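Local coordinates for sepf-like protein (Archaeoglobus fulgidus, PDB 3ZIE) that probably tethers the cell-division Z ring to the membrane, as bacterial SepF does, at residues D47-A52 against G57-L62; Y2-E7 against K18-D23; F33-K38 against L62-V67. The protein carries 1 engineered substitution. All coordinates share one frame; numbering follows the deposited sequence.

Overall arrangement
Contact 2 comes first along the chain. It closes the first connection of the beta-alpha-beta unit made by strand 2-7, helix 14-22 and strand 26-30, before the other two contacts begin. Contact 3 opens after strand 26-30, at residues 33-38. It closes at residues 62-67, which hold the turn between strands 58-62 and 66-70. Contact 1 is nested inside that loop and ties helix 38-55 to strand 58-62 across a short link. Contacts 1 and 3 share Leu62 and meet where Ile59 packs on Val67. Contacts 1 and 2 touch through Leu51, which packs against Lys18, Ile21 and Tyr22 of helix 14-22. All three contacts reach the same mixed sheet.

Contact 1 of 3, residues D47-A52 against G57-L62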
# COMPACT_ATOMS: atom_id res chain seq x y z
N ASP B 47 5.76 0.23 -18.64
CA ASP B 47 5.14 -1.09 -18.56
C ASP B 47 4.03 -1.17 -17.51
O ASP B 47 3.01 -1.77 -17.74
CB ASP B 47 6.17 -2.19 -18.30
CG ASP B 47 7.18 -2.34 -19.43
OD1 ASP B 47 6.98 -1.85 -20.58
OD2 ASP B 47 8.18 -2.98 -19.14
N LEU B 48 4.22 -0.57 -16.34
CA LEU B 48 3.24 -0.72 -15.27
C LEU B 48 1.99 0.12 -15.53
O LEU B 48 0.87 -0.30 -15.21
CB LEU B 48 3.83 -0.34 -13.91
CG LEU B 48 4.98 -1.27 -13.46
CD1 LEU B 48 5.27 -0.78 -12.09
CD2 LEU B 48 4.51 -2.71 -13.47
N ARG B 49 2.17 1.31 -16.13
CA ARG B 49 1.04 2.09 -16.60
C ARG B 49 0.23 1.41 -17.71
O ARG B 49 -1.03 1.47 -17.73
CB ARG B 49 1.51 3.50 -17.02
CG ARG B 49 1.94 4.33 -15.78
CD ARG B 49 2.32 5.75 -16.18
NE ARG B 49 3.16 6.42 -15.19
CZ ARG B 49 2.74 6.87 -14.01
NH1 ARG B 49 1.47 6.75 -13.65
NH2 ARG B 49 3.60 7.46 -13.20
N GLN B 50 0.91 0.79 -18.65
CA GLN B 50 0.22 0.02 -19.69
C GLN B 50 -0.56 -1.15 -19.09
O GLN B 50 -1.69 -1.42 -19.50
CB GLN B 50 1.22 -0.49 -20.74
CG GLN B 50 0.49 -1.11 -21.98
CD GLN B 50 -0.48 -0.13 -22.65
OE1 GLN B 50 -1.70 -0.40 -22.75
NE2 GLN B 50 0.03 1.02 -23.08
N LEU B 51 0.05 -1.86 -18.14
CA LEU B 51 -0.64 -2.90 -17.36
C LEU B 51 -1.93 -2.40 -16.72
O LEU B 51 -2.98 -3.03 -16.89
CB LEU B 51 0.30 -3.53 -16.29
CG LEU B 51 -0.26 -4.57 -15.29
CD1 LEU B 51 -0.72 -5.86 -16.02
CD2 LEU B 51 0.88 -4.90 -14.33
N ALA B 52 -1.87 -1.30 -15.97
CA ALA B 52 -3.07 -0.72 -15.39
C ALA B 52 -4.14 -0.48 -16.46
O ALA B 52 -5.31 -0.77 -16.23
CB ALA B 52 -2.79 0.57 -14.63
N GLY B 57 -7.22 -1.19 -14.27
CA GLY B 57 -6.82 -1.14 -12.87
C GLY B 57 -6.34 0.29 -12.65
O GLY B 57 -6.56 1.15 -13.51
N ASP B 58 -5.76 0.55 -11.48
CA ASP B 58 -5.29 1.87 -11.15
C ASP B 58 -3.78 1.79 -10.84
O ASP B 58 -3.24 0.71 -10.53
CB ASP B 58 -6.06 2.35 -9.93
CG ASP B 58 -6.15 3.84 -9.85
OD1 ASP B 58 -5.48 4.55 -10.66
OD2 ASP B 58 -6.91 4.32 -8.94
N ILE B 59 -3.08 2.92 -10.94
CA ILE B 59 -1.68 2.95 -10.50
C ILE B 59 -1.43 4.33 -9.94
O ILE B 59 -1.71 5.30 -10.65
CB ILE B 59 -0.71 2.63 -11.66
CG1 ILE B 59 0.75 2.75 -11.24
CG2 ILE B 59 -0.96 3.57 -12.92
CD1 ILE B 59 1.69 2.17 -12.30
N VAL B 60 -0.96 4.43 -8.70
CA VAL B 60 -0.87 5.72 -8.02
C VAL B 60 0.50 5.77 -7.28
O VAL B 60 0.86 4.80 -6.62
CB VAL B 60 -2.05 5.81 -7.02
CG1 VAL B 60 -1.99 7.05 -6.20
CG2 VAL B 60 -3.42 5.84 -7.81
N GLY B 61 1.23 6.87 -7.36
CA GLY B 61 2.45 7.02 -6.58
C GLY B 61 2.12 7.10 -5.09
O GLY B 61 1.06 7.62 -4.73
N LEU B 62 3.01 6.60 -4.24
CA LEU B 62 2.85 6.64 -2.77
C LEU B 62 4.18 7.20 -2.27
O LEU B 62 5.21 6.52 -2.33
CB LEU B 62 2.57 5.24 -2.18
CG LEU B 62 2.62 5.11 -0.66
CD1 LEU B 62 1.38 5.75 -0.03
CD2 LEU B 62 2.78 3.68 -0.23
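Ile59 packs against Leu48, Arg49 and Ala52, and so joins helix 38-55 to strand 58-62, outermost in the sheet of this chain. This is helix-on-sheet packing in an alpha/beta fold. The helix segment runs roughly antiparallel to the strand, with 141° between their directions. Their axes come within 7.8 Å.

Ile59 buries the most surface here, and Ala52 comes second. The CA-CB bonds of both point toward the other segment. The two branches of Ile59 divide the work. CG1 lies anti to the backbone N (chi1 176°), and the chain runs on extended to CD1. Ile59 CD1 meets Leu48 CB at 3.7 Å. The other branch, Ile59 CG2, faces the next turn of the helix and touches Ala52 CB at 3.9 Å. Leu48 and Ala52 are four residues apart, so the side chain spans one helical turn. Arg49, itself exposed, lies across Ile59, and the two side chains cross at about a right angle. Arg49 CG is 4.1 Å from Ile59 CD1. The Arg49 guanidinium comes to Ile59 CG2 obliquely, with NH1 its near atom. Val67 and Met69 of strand 66-70 also touch Ile59, and Met69 is shared with Leu48. The Ile59 side chain therefore meets the helix and also the side chains of the neighbouring strand.

At the other end the chain turns from helix to strand. Asp58 points away from the helix and takes the backbone N of Val76 through OD2. Gly57, just before it, lies close to Ala52. Here the backbones come together: the CA atoms of Ala52 and Gly57 are 4.5 Å apart. Gly57 N donates to Ala52 O at 2.8 Å, in the carbonyl plane, with an N-H...O angle of 162°.

Contact 2 of 3, residues Y2-E7 against K18-D23; sequences YIRVAE and KREIYD
Glu20 OE2 is gripped by two donors from strand 2-7. Arg4 NH1 reaches Glu20 OE2 at 2.7 Å in a salt bridge. Tyr2 OH donates to the same Glu20 OE2 at 2.8 Å. The donors use different lone pairs: the arginine takes the anti one and the hydroxyl the syn one. The Arg4 bond lies close to the guanidinium plane, but the carboxylate stands 80° to that plane. The Tyr2 ring is turned just as steeply to the carboxylate. Glu20 is bent at its second torsion (chi2 -74°), while the Arg4 chain is extended from CG to NE and reaches out to it. Glu20 is buried, and the two bonds satisfy its OE2. An alanine in place of Glu20 would remove the carboxylate, and would probably leave the Arg4 charge and the Tyr2 hydroxyl without this shared mate. Arg4 also bonds through NE to Asn79 O of the second subunit. The contact links strand 2-7 to helix 14-22 within a beta-alpha-beta unit. Strand 26-30 lies beside strand 2-7 in the sheet, and its Val27 touches Glu20. A strand of the second subunit pairs in parallel with strand 2-7, so the sheet continues across the interface.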
# COMPACT_ATOMS: atom_id res chain seq x y z
N TYR B 2 -4.99 -10.72 -2.23
CA TYR B 2 -3.95 -10.35 -1.32
C TYR B 2 -3.09 -9.22 -1.89
O TYR B 2 -3.10 -8.93 -3.12
CB TYR B 2 -3.11 -11.54 -0.85
CG TYR B 2 -2.30 -12.26 -1.88
CD1 TYR B 2 -1.13 -11.69 -2.42
CD2 TYR B 2 -2.63 -13.56 -2.24
CE1 TYR B 2 -0.33 -12.39 -3.39
CE2 TYR B 2 -1.85 -14.28 -3.21
CZ TYR B 2 -0.70 -13.69 -3.75
OH TYR B 2 0.04 -14.41 -4.66
N ILE B 3 -2.33 -8.63 -0.99
CA ILE B 3 -1.38 -7.57 -1.34
C ILE B 3 0.00 -8.18 -1.32
O ILE B 3 0.32 -8.96 -0.40
CB ILE B 3 -1.45 -6.42 -0.34
CG1 ILE B 3 -2.90 -5.91 -0.25
CG2 ILE B 3 -0.51 -5.32 -0.77
CD1 ILE B 3 -3.03 -4.60 0.62
N ARG B 4 0.79 -7.92 -2.34
CA ARG B 4 2.20 -8.31 -2.32
C ARG B 4 3.13 -7.11 -2.57
O ARG B 4 2.75 -6.22 -3.33
CB ARG B 4 2.44 -9.42 -3.34
CG ARG B 4 3.77 -10.23 -3.13
CD ARG B 4 3.65 -11.61 -3.79
NE ARG B 4 4.95 -12.23 -3.79
CZ ARG B 4 5.36 -13.03 -4.75
NH1 ARG B 4 4.55 -13.28 -5.79
NH2 ARG B 4 6.60 -13.53 -4.68
N VAL B 5 4.32 -7.11 -1.96
CA VAL B 5 5.27 -6.01 -2.06
C VAL B 5 6.36 -6.40 -3.08
O VAL B 5 6.86 -7.55 -3.03
CB VAL B 5 5.84 -5.60 -0.70
CG1 VAL B 5 7.01 -4.62 -0.85
CG2 VAL B 5 4.74 -4.97 0.21
N ALA B 6 6.67 -5.52 -4.06
CA ALA B 6 7.79 -5.82 -5.02
C ALA B 6 8.97 -4.88 -4.76
O ALA B 6 8.76 -3.72 -4.49
CB ALA B 6 7.33 -5.65 -6.48
N GLU B 7 10.20 -5.41 -4.79
CA GLU B 7 11.42 -4.61 -4.67
C GLU B 7 11.94 -4.50 -6.09
O GLU B 7 12.45 -5.49 -6.64
CB GLU B 7 12.43 -5.33 -3.78
CG GLU B 7 12.02 -5.35 -2.31
CD GLU B 7 11.78 -3.95 -1.65
OE1 GLU B 7 12.37 -2.92 -2.05
OE2 GLU B 7 11.01 -3.86 -0.67
N LYS B 18 3.03 -8.38 -13.20
CA LYS B 18 1.92 -8.55 -14.14
C LYS B 18 1.09 -9.75 -13.73
O LYS B 18 -0.15 -9.67 -13.72
CB LYS B 18 2.40 -8.68 -15.60
CG LYS B 18 2.93 -7.38 -16.16
CD LYS B 18 3.53 -7.64 -17.50
CE LYS B 18 3.50 -6.37 -18.34
NZ LYS B 18 4.11 -6.68 -19.70
N ARG B 19 1.76 -10.86 -13.42
CA ARG B 19 1.09 -12.09 -13.05
C ARG B 19 0.19 -11.91 -11.82
O ARG B 19 -0.96 -12.39 -11.80
CB ARG B 19 2.10 -13.23 -12.79
CG ARG B 19 2.04 -14.38 -13.78
CD ARG B 19 3.23 -15.40 -13.58
NE ARG B 19 4.21 -15.15 -14.64
CZ ARG B 19 5.49 -14.79 -14.48
NH1 ARG B 19 6.08 -14.68 -13.29
NH2 ARG B 19 6.20 -14.58 -15.59
N GLU B 20 0.69 -11.21 -10.81
CA GLU B 20 -0.12 -10.93 -9.58
C GLU B 20 -1.38 -10.07 -9.84
O GLU B 20 -2.47 -10.40 -9.38
CB GLU B 20 0.79 -10.29 -8.50
CG GLU B 20 1.81 -11.28 -7.96
CD GLU B 20 1.16 -12.32 -7.01
OE1 GLU B 20 -0.07 -12.52 -7.06
OE2 GLU B 20 1.88 -12.95 -6.20
N ILE B 21 -1.23 -9.02 -10.63
CA ILE B 21 -2.35 -8.16 -11.06
C ILE B 21 -3.40 -8.96 -11.86
O ILE B 21 -4.62 -8.86 -11.58
CB ILE B 21 -1.81 -6.89 -11.86
CG1 ILE B 21 -0.99 -5.98 -10.92
CG2 ILE B 21 -2.99 -6.10 -12.49
CD1 ILE B 21 -1.85 -5.24 -9.81
N TYR B 22 -2.93 -9.76 -12.83
CA TYR B 22 -3.79 -10.64 -13.60
C TYR B 22 -4.47 -11.67 -12.70
O TYR B 22 -5.56 -12.11 -13.00
CB TYR B 22 -3.02 -11.34 -14.76
CG TYR B 22 -2.75 -10.40 -15.95
CD1 TYR B 22 -3.80 -9.81 -16.61
CD2 TYR B 22 -1.46 -10.10 -16.40
CE1 TYR B 22 -3.59 -8.91 -17.69
CE2 TYR B 22 -1.25 -9.20 -17.50
CZ TYR B 22 -2.33 -8.61 -18.11
OH TYR B 22 -2.20 -7.76 -19.19
N ASP B 23 -3.85 -12.01 -11.58
CA ASP B 23 -4.45 -12.95 -10.62
C ASP B 23 -5.49 -12.26 -9.70
O ASP B 23 -6.07 -12.89 -8.82
CB ASP B 23 -3.38 -13.61 -9.73
CG ASP B 23 -2.58 -14.68 -10.43
OD1 ASP B 23 -2.99 -15.24 -11.44
OD2 ASP B 23 -1.47 -14.93 -9.95

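Contact 3 of 3, residues F33-K38 against L62-V67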
# COMPACT_ATOMS: atom_id res chain seq x y z
N PHE B 33 15.22 2.02 -5.70
CA PHE B 33 16.52 1.61 -6.20
C PHE B 33 16.86 2.14 -7.57
O PHE B 33 18.06 2.23 -7.94
CB PHE B 33 16.69 0.08 -6.18
CG PHE B 33 18.13 -0.35 -6.41
CD1 PHE B 33 19.12 -0.09 -5.43
CD2 PHE B 33 18.52 -0.98 -7.63
CE1 PHE B 33 20.48 -0.48 -5.65
CE2 PHE B 33 19.86 -1.38 -7.84
CZ PHE B 33 20.84 -1.14 -6.85
N ILE B 34 15.81 2.39 -8.36
CA ILE B 34 15.99 2.77 -9.75
C ILE B 34 15.54 4.20 -9.99
O ILE B 34 15.44 4.62 -11.14
CB ILE B 34 15.21 1.81 -10.72
CG1 ILE B 34 13.68 1.81 -10.44
CG2 ILE B 34 15.78 0.41 -10.69
CD1 ILE B 34 12.77 1.12 -11.52
N LYS B 35 15.26 4.96 -8.92
CA LYS B 35 14.86 6.35 -9.09
C LYS B 35 15.95 7.19 -9.77
O LYS B 35 15.66 8.20 -10.40
CB LYS B 35 14.44 7.00 -7.78
CG LYS B 35 12.93 6.85 -7.47
CD LYS B 35 12.51 7.79 -6.38
CE LYS B 35 12.22 9.18 -6.88
NZ LYS B 35 10.74 9.45 -6.95
N HIS B 36 17.20 6.74 -9.71
CA HIS B 36 18.26 7.49 -10.40
C HIS B 36 18.85 6.75 -11.56
O HIS B 36 19.92 7.09 -12.04
CB HIS B 36 19.32 8.03 -9.44
CG HIS B 36 18.80 9.15 -8.58
ND1 HIS B 36 18.71 10.45 -9.03
CD2 HIS B 36 18.25 9.15 -7.34
CE1 HIS B 36 18.17 11.21 -8.10
NE2 HIS B 36 17.92 10.45 -7.04
N ASP B 37 18.14 5.73 -12.04
CA ASP B 37 18.46 5.16 -13.35
C ASP B 37 17.22 5.44 -14.14
O ASP B 37 16.39 4.55 -14.29
CB ASP B 37 18.71 3.66 -13.33
CG ASP B 37 19.11 3.13 -14.71
OD1 ASP B 37 18.88 3.79 -15.80
OD2 ASP B 37 19.66 2.02 -14.71
N LYS B 38 17.08 6.67 -14.60
CA LYS B 38 15.83 7.10 -15.17
C LYS B 38 15.42 6.38 -16.42
O LYS B 38 14.27 6.18 -16.65
CB LYS B 38 15.83 8.56 -15.32
CG LYS B 38 15.87 9.12 -13.93
CD LYS B 38 15.93 10.55 -13.88
CE LYS B 38 16.06 10.87 -12.43
NZ LYS B 38 16.12 12.29 -12.35
N LEU B 62 3.01 6.60 -4.24
CA LEU B 62 2.85 6.64 -2.77
C LEU B 62 4.18 7.20 -2.27
O LEU B 62 5.21 6.52 -2.33
CB LEU B 62 2.57 5.24 -2.18
CG LEU B 62 2.62 5.11 -0.66
CD1 LEU B 62 1.38 5.75 -0.03
CD2 LEU B 62 2.78 3.68 -0.23
N GLY B 63 4.18 8.44 -1.83
CA GLY B 63 5.44 9.16 -1.58
C GLY B 63 6.35 9.16 -2.81
O GLY B 63 5.91 9.13 -3.97
N GLU B 64 7.64 9.15 -2.54
CA GLU B 64 8.68 9.20 -3.58
C GLU B 64 9.08 7.84 -4.08
O GLU B 64 9.60 7.71 -5.19
CB GLU B 64 9.96 9.84 -3.00
CG GLU B 64 9.82 11.28 -2.61
CD GLU B 64 10.22 12.20 -3.75
OE1 GLU B 64 10.08 11.80 -4.93
OE2 GLU B 64 10.70 13.33 -3.45
N ASP B 65 8.91 6.81 -3.26
CA ASP B 65 9.63 5.57 -3.51
C ASP B 65 8.78 4.37 -3.85
O ASP B 65 9.32 3.31 -4.14
CB ASP B 65 10.59 5.28 -2.33
CG ASP B 65 11.71 6.30 -2.25
OD1 ASP B 65 12.00 6.94 -3.30
OD2 ASP B 65 12.30 6.48 -1.17
N TYR B 66 7.45 4.52 -3.78
CA TYR B 66 6.50 3.43 -4.02
C TYR B 66 5.44 3.80 -5.06
O TYR B 66 5.11 4.95 -5.25
CB TYR B 66 5.73 3.05 -2.72
CG TYR B 66 6.62 2.42 -1.72
CD1 TYR B 66 6.89 1.06 -1.75
CD2 TYR B 66 7.19 3.19 -0.73
CE1 TYR B 66 7.76 0.48 -0.80
CE2 TYR B 66 8.08 2.63 0.19
CZ TYR B 66 8.35 1.27 0.14
OH TYR B 66 9.21 0.72 1.06
N VAL B 67 4.86 2.78 -5.66
CA VAL B 67 3.72 2.94 -6.55
C VAL B 67 2.73 1.84 -6.16
O VAL B 67 3.12 0.71 -5.96
CB VAL B 67 4.19 2.75 -8.03
CG1 VAL B 67 3.09 2.82 -8.94
CG2 VAL B 67 5.08 3.93 -8.41
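Lys35 reaches across to Glu64 and Asp65, and its side chain carries the whole contact. From CB, which points toward the hairpin turn, the chain runs out to CG. Lys35 CG is the first atom to come near, 4.1 Å from Glu64 O. Lys35 CD is 3.1 Å from Glu64 O. Lys35 CD is also 3.2 Å from Asp65 OD1, so the methylene is packed tightly against polar atoms. The chain turns about CG-CD (chi3 83°) and again about CD-CE. Lys35 CE passes 3.4 Å from Glu64 O. These bends bring the ammonium group to the Glu64 carbonyl. Lys35 NZ donates to Glu64 O at 2.7 Å. It comes in the carbonyl plane, on a lone pair, at a C=O...N angle of 134°. Lys35 NZ also forms a salt bridge with Glu64 OE1 at 3.2 Å. It meets that oxygen on the anti side, 28° out of the carboxylate plane. Glu64 is bent at its second torsion, and it offers the lysine both its backbone O and its carboxylate. Asp65 OD1 is 4.6 Å from Lys35 NZ, so its charge is not in contact but probably still attracts the ammonium.

This is a surface contact. Lys35 belongs to the loop between strand 26-30 and helix 38-55, in a type I turn from Ile34 to Asp37. Glu64 and Asp65 lie in the hairpin turn between strands 58-62 and 66-70. Asp65 pairs by its backbone with Ile31, so both loops meet at one end of the sheet, where Tyr66 packs on Leu62 of the second subunit.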